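Local coordinates for protein multi-copper Oxidase CueO (Ochrobactrum, PDB 6EVG) that probably oxidises phenolic substrates as a laccase-like multicopper oxidase, and acts on lignin model compounds and lignosulfonate, at residues A[235-238]-A[239-243]. Residues are numbered along the deposited sequence; the frame is centred on the assembly and turned at random.
Sequences VRLS and DNRPL
L237 and N240 close a type I beta turn at the end of strand 233-237, where the chain leaves one sheet of a cupredoxin-like domain and heads for strand 243-248 of another. The evidence is the backbone bond from N240 N to L237 O, 2.9 Å long. A water extends the connection, accepting from L237 N and donating to R241 O.

Among side-chain bonds, R236 reaches over the turn: its chain is extended from CG to NE, and NH1 donates a hydrogen bond to N240 OD1 (2.9 Å, N-H...O angle 149°); the amide lies near the guanidinium plane, the two groups inclined by only 20°. NE of R236 makes a salt bridge with D295.

Apolar contacts gather round the L237 side chain, which points toward the loop that follows. L237 CD1 meets the aliphatic part of R241 at CG (3.4 Å) and L243 at CD2 (3.7 Å), while V274 touches all three side chains.

The charged pair D239-R241 combines an Asx turn with a side-on salt bridge. A bend at chi3 (72°) turns the R241 guanidinium back to the carboxylate; an alanine here would probably leave D239 without its charged mate and strip L237 CD1 of its contact with the R241 chain. D239 OD1 accepts from R241 N, above the carboxylate plane, and from R241 NE through its syn lone pair at 3.0 Å, while R241 NH2 meets the syn lone pair of D239 OD2 at 2.7 Å.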
loop_
_atom_site.group_PDB
_atom_site.type_symbol
_atom_site.label_atom_id
_atom_site.label_comp_id
_atom_site.label_asym_id
_atom_site.label_seq_id
_atom_site.Cartn_x
_atom_site.Cartn_y
_atom_site.Cartn_z
ATOM N N VAL A 235 0.048 14.528 4.218
ATOM C CA VAL A 235 1.360 15.097 3.961
ATOM C C VAL A 235 1.311 16.403 3.208
ATOM O O VAL A 235 0.535 16.562 2.260
ATOM C CB VAL A 235 2.321 14.103 3.254
ATOM C CG1 VAL A 235 2.464 12.817 4.036
ATOM C CG2 VAL A 235 1.939 13.825 1.858
ATOM N N ARG A 236 2.175 17.318 3.600
ATOM C CA ARG A 236 2.390 18.571 2.862
ATOM C C ARG A 236 3.881 18.832 2.831
ATOM O O ARG A 236 4.642 18.285 3.630
ATOM C CB ARG A 236 1.646 19.782 3.506
ATOM C CG ARG A 236 2.190 20.169 4.867
ATOM C CD ARG A 236 1.771 21.575 5.247
ATOM N NE ARG A 236 2.192 21.939 6.571
ATOM C CZ ARG A 236 2.464 23.155 6.986
ATOM N NH1 ARG A 236 2.518 24.169 6.148
ATOM N NH2 ARG A 236 2.828 23.331 8.253
ATOM N N LEU A 237 4.266 19.817 1.998
ATOM C CA LEU A 237 5.584 20.417 2.137
ATOM C C LEU A 237 5.497 21.657 3.027
ATOM O O LEU A 237 4.439 22.274 3.164
ATOM C CB LEU A 237 6.158 20.788 0.750
ATOM C CG LEU A 237 6.601 19.548 -0.061
ATOM C CD1 LEU A 237 6.887 19.658 -1.516
ATOM C CD2 LEU A 237 7.689 18.730 0.567
ATOM N N SER A 238 6.582 21.948 3.719
ATOM C CA SER A 238 6.608 22.979 4.750
ATOM C C SER A 238 6.335 24.383 4.169
ATOM O O SER A 238 5.951 25.272 4.968
ATOM C CB SER A 238 7.897 22.937 5.528
ATOM O OG SER A 238 9.006 23.073 4.709
ATOM N N ASP A 239 6.570 24.614 2.893
ATOM C CA ASP A 239 6.212 25.866 2.242
ATOM C C ASP A 239 4.945 25.745 1.423
ATOM O O ASP A 239 4.636 26.648 0.608
ATOM C CB ASP A 239 7.367 26.405 1.424
ATOM C CG ASP A 239 7.746 25.548 0.292
ATOM O OD1 ASP A 239 7.101 24.514 -0.039
ATOM O OD2 ASP A 239 8.808 25.914 -0.302
ATOM N N ASN A 240 4.164 24.687 1.619
ATOM C CA ASN A 240 2.884 24.545 0.974
ATOM C C ASN A 240 2.886 24.462 -0.508
ATOM O O ASN A 240 1.849 24.611 -1.141
ATOM C CB ASN A 240 1.866 25.608 1.461
ATOM C CG ASN A 240 1.665 25.540 2.956
ATOM O OD1 ASN A 240 1.293 24.486 3.513
ATOM N ND2 ASN A 240 1.896 26.664 3.613
ATOM N N ARG A 241 4.031 24.143 -1.120
ATOM C CA ARG A 241 4.037 24.029 -2.579
ATOM C C ARG A 241 3.180 22.866 -3.012
ATOM O O ARG A 241 3.028 21.857 -2.320
ATOM C CB ARG A 241 5.466 23.968 -3.114
ATOM C CG ARG A 241 6.193 22.678 -2.817
ATOM C CD ARG A 241 7.616 22.686 -3.362
ATOM N NE ARG A 241 8.442 23.587 -2.570
ATOM C CZ ARG A 241 9.690 23.812 -2.842
ATOM N NH1 ARG A 241 10.252 23.210 -3.895
ATOM N NH2 ARG A 241 10.379 24.558 -2.022
ATOM N N PRO A 242 2.589 22.970 -4.197
ATOM C CA PRO A 242 1.626 21.950 -4.613
ATOM C C PRO A 242 2.283 20.596 -4.879
ATOM O O PRO A 242 3.419 20.513 -5.379
ATOM C CB PRO A 242 1.034 22.526 -5.915
ATOM C CG PRO A 242 1.841 23.622 -6.271
ATOM C CD PRO A 242 2.631 24.101 -5.142
ATOM N N LEU A 243 1.527 19.571 -4.564
ATOM C CA LEU A 243 1.801 18.189 -4.925
ATOM C C LEU A 243 0.902 17.867 -6.103
ATOM O O LEU A 243 -0.333 17.779 -5.911
ATOM C CB LEU A 243 1.609 17.234 -3.772
ATOM C CG LEU A 243 2.224 17.615 -2.396
ATOM C CD1 LEU A 243 1.757 16.598 -1.373
ATOM C CD2 LEU A 243 3.645 18.032 -2.425
HETATM O O HOH W 1 2.351 21.161 0.323
#